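Local coordinates for death on curing protein (Enterobacteria phage P1, PDB 3DD7) that is the toxin of the phage P1 Phd/Doc addiction module, a Fic-fold protein that probably blocks translation and is inhibited by its antitoxin partner Phd, at residues 51-54 / 55-59; 66-69 / 70-74. The protein carries 2 engineered substitutions. All blocks are in the same frame, centred on the assembly; numbering follows the deposited sequence.

Contact 1: residues 51-54 / 55-59; sequences LFEV and SATYL
Val54 and Tyr58, one helical turn apart, form the tightly packed side of this stretch of helix 51-65. The two side chains run side by side in the same direction, Val54 CG1 lies 3.9 Å from Tyr58 CE2, and the Tyr58 ring meets Phe83. Val54 has this methyl anti to the backbone N (chi1 -173°), which turns it toward the tyrosine. Their backbones are joined by the helical bond from Tyr58 N to Val54 O (3.1 Å). The looser side is at the partly exposed Glu53 carboxylate, which reaches Thr57 through water: water 1 donates to Glu53 OE1 at 3.0 Å and to Thr57 OG1 at 2.8 Å. Thr57 itself is buried between helices 31-45 and 111-122. It folds OG1 back beside its own backbone N (chi1 -51°) and donates to Glu53 O at 2.8 Å, from above the carbonyl plane. Thr57 N reaches the same oxygen from the opposite face at 3.0 Å, so two bonds grip one carbonyl. Ser55 OG bonds Ala80 O, and Tyr58 OH bonds His3 and Ile4 N. Helix 72-86 packs on Val54, Ser55, Tyr58 and Leu59, helix 31-45 on Val54, Thr57 and Tyr58, and helix 111-122 on Glu53, Ser55, Ala56 and Thr57.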
ATOM      1  N   LEU A  51      -4.888  -6.608  11.796  1.00 20.59           N
ATOM      2  CA  LEU A  51      -5.091  -6.020  10.473  1.00 19.13           C
ATOM      3  C   LEU A  51      -4.139  -4.865  10.232  1.00 19.31           C
ATOM      4  O   LEU A  51      -3.653  -4.688   9.120  1.00 18.94           O
ATOM      5  CB  LEU A  51      -6.535  -5.558  10.299  1.00 19.35           C
ATOM      6  CG  LEU A  51      -7.542  -6.695  10.120  1.00 19.09           C
ATOM      7  CD1 LEU A  51      -8.925  -6.069   9.932  1.00 18.13           C
ATOM      8  CD2 LEU A  51      -7.180  -7.595   8.925  1.00 19.89           C
ATOM      9  N   PHE A  52      -3.837  -4.108  11.280  1.00 18.96           N
ATOM     10  CA  PHE A  52      -2.952  -2.948  11.107  1.00 19.42           C
ATOM     11  C   PHE A  52      -1.502  -3.338  10.869  1.00 19.69           C
ATOM     12  O   PHE A  52      -0.810  -2.671  10.080  1.00 20.20           O
ATOM     13  CB  PHE A  52      -3.131  -1.961  12.250  1.00 20.30           C
ATOM     14  CG  PHE A  52      -4.512  -1.398  12.287  1.00 20.25           C
ATOM     15  CD1 PHE A  52      -4.921  -0.488  11.308  1.00 23.90           C
ATOM     16  CD2 PHE A  52      -5.445  -1.845  13.217  1.00 23.24           C
ATOM     17  CE1 PHE A  52      -6.219   0.006  11.295  1.00 23.56           C
ATOM     18  CE2 PHE A  52      -6.750  -1.347  13.207  1.00 24.45           C
ATOM     19  CZ  PHE A  52      -7.136  -0.423  12.255  1.00 23.49           C
ATOM     20  N   GLU A  53      -1.059  -4.414  11.524  1.00 20.28           N
ATOM     21  CA  GLU A  53       0.282  -4.954  11.255  1.00 20.46           C
ATOM     22  C   GLU A  53       0.374  -5.459   9.819  1.00 19.52           C
ATOM     23  O   GLU A  53       1.337  -5.171   9.121  1.00 19.60           O
ATOM     24  CB  GLU A  53       0.705  -6.071  12.226  1.00 20.66           C
ATOM     25  CG  GLU A  53       2.163  -5.827  12.730  1.00 27.32           C
ATOM     26  CD  GLU A  53       3.161  -6.981  12.563  1.00 34.25           C
ATOM     27  OE1 GLU A  53       4.206  -6.752  11.899  1.00 37.42           O
ATOM     28  OE2 GLU A  53       2.960  -8.085  13.129  1.00 36.02           O
ATOM     29  N   VAL A  54      -0.645  -6.196   9.380  1.00 18.89           N
ATOM     30  CA  VAL A  54      -0.685  -6.697   8.004  1.00 18.13           C
ATOM     31  C   VAL A  54      -0.716  -5.542   6.995  1.00 17.35           C
ATOM     32  O   VAL A  54       0.087  -5.530   6.071  1.00 17.10           O
ATOM     33  CB  VAL A  54      -1.825  -7.707   7.768  1.00 16.69           C
ATOM     34  CG1 VAL A  54      -1.711  -8.324   6.371  1.00 19.12           C
ATOM     35  CG2 VAL A  54      -1.764  -8.830   8.831  1.00 17.93           C
ATOM     36  N   SER A  55      -1.616  -4.571   7.187  1.00 16.79           N
ATOM     37  CA  SER A  55      -1.659  -3.394   6.313  0.50 15.91           C
ATOM     38  C   SER A  55      -0.296  -2.718   6.241  1.00 16.48           C
ATOM     39  O   SER A  55       0.173  -2.354   5.158  1.00 16.82           O
ATOM     40  CB  SER A  55      -2.713  -2.386   6.781  0.50 15.68           C
ATOM     41  OG  SER A  55      -2.728  -1.239   5.946  0.50 10.17           O
ATOM     42  N   ALA A  56       0.339  -2.558   7.394  1.00 16.48           N
ATOM     43  CA  ALA A  56       1.674  -1.953   7.454  1.00 16.56           C
ATOM     44  C   ALA A  56       2.715  -2.752   6.647  1.00 17.18           C
ATOM     45  O   ALA A  56       3.602  -2.155   6.026  1.00 17.23           O
ATOM     46  CB  ALA A  56       2.126  -1.802   8.894  1.00 16.77           C
ATOM     47  N   THR A  57       2.615  -4.082   6.685  1.00 17.67           N
ATOM     48  CA  THR A  57       3.564  -4.961   5.993  1.00 17.78           C
ATOM     49  C   THR A  57       3.417  -4.752   4.482  1.00 17.49           C
ATOM     50  O   THR A  57       4.423  -4.594   3.771  1.00 17.98           O
ATOM     51  CB  THR A  57       3.373  -6.453   6.395  1.00 18.23           C
ATOM     52  OG1 THR A  57       3.358  -6.568   7.821  1.00 17.41           O
ATOM     53  CG2 THR A  57       4.512  -7.318   5.879  1.00 17.50           C
ATOM     54  N   TYR A  58       2.171  -4.702   3.995  1.00 17.99           N
ATOM     55  CA  TYR A  58       1.943  -4.330   2.588  1.00 18.30           C
ATOM     56  C   TYR A  58       2.525  -2.957   2.267  1.00 17.96           C
ATOM     57  O   TYR A  58       3.190  -2.785   1.240  1.00 18.41           O
ATOM     58  CB  TYR A  58       0.468  -4.308   2.221  1.00 18.67           C
ATOM     59  CG  TYR A  58      -0.127  -5.666   1.905  1.00 17.94           C
ATOM     60  CD1 TYR A  58       0.041  -6.255   0.646  1.00 18.26           C
ATOM     61  CD2 TYR A  58      -0.855  -6.351   2.865  1.00 18.88           C
ATOM     62  CE1 TYR A  58      -0.510  -7.504   0.360  1.00 18.29           C
ATOM     63  CE2 TYR A  58      -1.436  -7.589   2.590  1.00 18.84           C
ATOM     64  CZ  TYR A  58      -1.250  -8.169   1.339  1.00 20.30           C
ATOM     65  OH  TYR A  58      -1.811  -9.401   1.065  1.00 18.03           O
ATOM     66  N   LEU A  59       2.243  -1.975   3.120  1.00 17.86           N
ATOM     67  CA  LEU A  59       2.712  -0.632   2.875  1.00 17.27           C
ATOM     68  C   LEU A  59       4.244  -0.598   2.784  1.00 17.22           C
ATOM     69  O   LEU A  59       4.801  -0.117   1.792  1.00 17.00           O
ATOM     70  CB  LEU A  59       2.197   0.338   3.942  1.00 17.89           C
ATOM     71  CG  LEU A  59       2.318   1.830   3.619  1.00 17.06           C
ATOM     72  CD1 LEU A  59       1.296   2.690   4.405  1.00 17.86           C
ATOM     73  CD2 LEU A  59       3.757   2.344   3.857  1.00 18.18           C
TER
HETATM   74  O   HOH W   1       5.417  -7.644   9.295  1.00 24.43           O

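Contact 2: residues 66-69 / 70-74; sequences YIFN and DANKR. Engineered in segment 66-69: Tyr66 (natural residue His).
Asn72 turns its amide back onto Phe68 and closes the turn with two side-chain-to-backbone hydrogen bonds. With CG beside its own backbone N (chi1 -67°), the amide reaches both polar backbone atoms of the phenylalanine. Asn72 OD1 takes Phe68 N at 2.9 Å, in the carbonyl plane and on a lone pair. Asn72 ND2 gives a straighter bond (161°) to Phe68 O, also at 2.9 Å, with that oxygen close to the amide plane but the nitrogen well above the plane of the peptide carbonyl. Water 2 adds a third link, donating to Asn72 OD1 at 2.7 Å and accepting from Ile67 N at 2.8 Å. A more local link lies within 70-74, where Ala71 N meets Asp70 OD1 at 2.8 Å from above the carboxylate plane, just before helix 72-86; Asp70 OD2 is held by Leu23 N. The carbonyl oxygen also meets the ring: Asn72 OD1 lies at the edge of the Phe68 ring, 3.3 Å from CD2, with ring and amide planes 35° apart. Nonpolar cover comes from Ile67 CG2 over one face of that ring, 3.6 Å above its plane, and His13 stacks with the ring. The engineered Tyr66, natively His, starts this Fic signature sequence, and Lys73 and Arg74 end it, each packed against an apolar side chain of the bound peptide. Both ends of the Asn72 amide are thus committed to bonds, which fixes its rotation and ties the signature loop to the start of the helix.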
ATOM      1  N   TYR A  66      10.438  -1.238  -4.861  1.00 22.25           N
ATOM      2  CA  TYR A  66      10.754  -0.759  -6.221  1.00 23.27           C
ATOM      3  C   TYR A  66      10.268  -1.743  -7.278  1.00 22.18           C
ATOM      4  O   TYR A  66      10.993  -2.128  -8.197  1.00 21.40           O
ATOM      5  CB  TYR A  66      12.255  -0.451  -6.374  1.00 25.60           C
ATOM      6  CG  TYR A  66      12.726   0.639  -5.435  1.00 28.85           C
ATOM      7  CD1 TYR A  66      13.157   0.327  -4.148  1.00 31.91           C
ATOM      8  CD2 TYR A  66      12.706   1.982  -5.824  1.00 32.43           C
ATOM      9  CE1 TYR A  66      13.575   1.313  -3.265  1.00 33.87           C
ATOM     10  CE2 TYR A  66      13.127   2.993  -4.948  1.00 34.16           C
ATOM     11  CZ  TYR A  66      13.561   2.647  -3.668  1.00 33.58           C
ATOM     12  OH  TYR A  66      13.983   3.619  -2.780  1.00 33.79           O
ATOM     13  N   ILE A  67       9.022  -2.163  -7.112  1.00 21.04           N
ATOM     14  CA  ILE A  67       8.368  -3.030  -8.088  1.00 20.66           C
ATOM     15  C   ILE A  67       8.134  -2.271  -9.403  1.00 20.48           C
ATOM     16  O   ILE A  67       8.190  -2.857 -10.497  1.00 20.98           O
ATOM     17  CB  ILE A  67       7.030  -3.531  -7.517  1.00 20.00           C
ATOM     18  CG1 ILE A  67       7.275  -4.372  -6.260  1.00 19.98           C
ATOM     19  CG2 ILE A  67       6.204  -4.290  -8.559  1.00 20.10           C
ATOM     20  CD1 ILE A  67       6.037  -4.549  -5.430  1.00 18.75           C
ATOM     21  N   PHE A  68       7.901  -0.963  -9.279  1.00 20.03           N
ATOM     22  CA  PHE A  68       7.492  -0.124 -10.411  1.00 19.36           C
ATOM     23  C   PHE A  68       8.509   0.968 -10.719  1.00 18.63           C
ATOM     24  O   PHE A  68       9.315   1.354  -9.869  1.00 17.72           O
ATOM     25  CB  PHE A  68       6.119   0.506 -10.115  1.00 19.89           C
ATOM     26  CG  PHE A  68       5.061  -0.499  -9.764  1.00 19.33           C
ATOM     27  CD1 PHE A  68       4.422  -1.215 -10.765  1.00 19.31           C
ATOM     28  CD2 PHE A  68       4.703  -0.740  -8.424  1.00 19.79           C
ATOM     29  CE1 PHE A  68       3.432  -2.154 -10.476  1.00 18.73           C
ATOM     30  CE2 PHE A  68       3.719  -1.686  -8.124  1.00 18.04           C
ATOM     31  CZ  PHE A  68       3.103  -2.404  -9.120  1.00 18.49           C
ATOM     32  N   ASN A  69       8.464   1.466 -11.952  1.00 18.13           N
ATOM     33  CA  ASN A  69       9.288   2.595 -12.349  1.00 18.53           C
ATOM     34  C   ASN A  69       8.871   3.862 -11.622  1.00 18.66           C
ATOM     35  O   ASN A  69       9.681   4.767 -11.415  1.00 18.85           O
ATOM     36  CB  ASN A  69       9.158   2.826 -13.844  1.00 18.75           C
ATOM     37  CG  ASN A  69       9.748   1.688 -14.673  1.00 19.51           C
ATOM     38  OD1 ASN A  69       9.137   1.241 -15.647  1.00 19.85           O
ATOM     39  ND2 ASN A  69      10.931   1.237 -14.310  1.00 16.28           N
ATOM     40  N   ASP A  70       7.599   3.926 -11.257  1.00 18.58           N
ATOM     41  CA  ASP A  70       7.045   5.118 -10.631  1.00 18.74           C
ATOM     42  C   ASP A  70       5.812   4.744  -9.823  1.00 18.05           C
ATOM     43  O   ASP A  70       5.257   3.659  -9.993  1.00 16.91           O
ATOM     44  CB  ASP A  70       6.703   6.154 -11.715  1.00 19.04           C
ATOM     45  CG  ASP A  70       6.622   7.581 -11.185  1.00 21.73           C
ATOM     46  OD1 ASP A  70       6.827   7.787  -9.977  1.00 24.53           O
ATOM     47  OD2 ASP A  70       6.355   8.500 -12.000  1.00 20.22           O
ATOM     48  N   ALA A  71       5.413   5.661  -8.947  1.00 18.11           N
ATOM     49  CA  ALA A  71       4.219   5.550  -8.116  1.00 18.55           C
ATOM     50  C   ALA A  71       4.286   4.349  -7.161  1.00 18.58           C
ATOM     51  O   ALA A  71       3.264   3.752  -6.823  1.00 18.56           O
ATOM     52  CB  ALA A  71       2.951   5.509  -8.986  1.00 18.56           C
ATOM     53  N   ASN A  72       5.497   3.985  -6.734  1.00 18.64           N
ATOM     54  CA  ASN A  72       5.639   2.964  -5.707  1.00 18.65           C
ATOM     55  C   ASN A  72       5.036   3.396  -4.384  1.00 19.07           C
ATOM     56  O   ASN A  72       4.365   2.601  -3.711  1.00 19.35           O
ATOM     57  CB  ASN A  72       7.108   2.590  -5.515  1.00 19.11           C
ATOM     58  CG  ASN A  72       7.682   1.907  -6.712  1.00 17.90           C
ATOM     59  OD1 ASN A  72       7.320   0.791  -7.023  1.00 21.28           O
ATOM     60  ND2 ASN A  72       8.629   2.568  -7.376  1.00 19.48           N
ATOM     61  N   LYS A  73       5.284   4.639  -3.994  1.00 19.33           N
ATOM     62  CA  LYS A  73       4.724   5.119  -2.722  1.00 19.90           C
ATOM     63  C   LYS A  73       3.201   5.201  -2.791  1.00 19.17           C
ATOM     64  O   LYS A  73       2.509   4.758  -1.862  1.00 19.53           O
ATOM     65  CB  LYS A  73       5.339   6.452  -2.293  1.00 19.78           C
ATOM     66  CG  LYS A  73       6.839   6.356  -1.948  1.00 21.05           C
ATOM     67  CD  LYS A  73       7.410   7.712  -1.579  1.00 22.33           C
ATOM     68  CE  LYS A  73       7.442   8.702  -2.753  1.00 26.39           C
ATOM     69  NZ  LYS A  73       8.618   8.417  -3.625  1.00 28.52           N
ATOM     70  N   ARG A  74       2.675   5.750  -3.885  1.00 18.81           N
ATOM     71  CA  ARG A  74       1.217   5.795  -4.050  1.00 17.73           C
ATOM     72  C   ARG A  74       0.615   4.399  -3.983  1.00 18.26           C
ATOM     73  O   ARG A  74      -0.399   4.183  -3.304  1.00 17.95           O
ATOM     74  CB  ARG A  74       0.821   6.504  -5.345  1.00 18.13           C
ATOM     75  CG  ARG A  74       0.797   8.013  -5.198  1.00 17.86           C
ATOM     76  CD  ARG A  74       0.483   8.633  -6.572  1.00 18.47           C
ATOM     77  NE  ARG A  74       1.676   8.769  -7.408  1.00 20.48           N
ATOM     78  CZ  ARG A  74       1.675   8.793  -8.745  1.00 22.62           C
ATOM     79  NH1 ARG A  74       0.562   8.570  -9.429  1.00 19.72           N
ATOM     80  NH2 ARG A  74       2.808   9.006  -9.403  1.00 20.09           N
TER
HETATM   81  O   HOH W   2       7.098  -1.256  -5.231  1.00 12.60           O

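The two contacts follow one another along the chain, on opposite sides of its centre and 18 Å apart between their centres, with nearest atoms about 6 Å apart. Contact 1 belongs to the core: it is one continuous piece of helix 51-65, mostly buried among helices 31-45, 72-86 and 111-122 and held mainly by backbone bonds and apolar packing, with one side-chain hydroxyl bond added. Contact 2 is only partly buried; it lies in the loop after that helix and runs into helix 72-86, which also packs against contact 1. Its links across the segments are side chain to backbone, in a loop that has no regular helical bonding. Each has one bridging water, at a carboxylate in contact 1 and at an amide in contact 2.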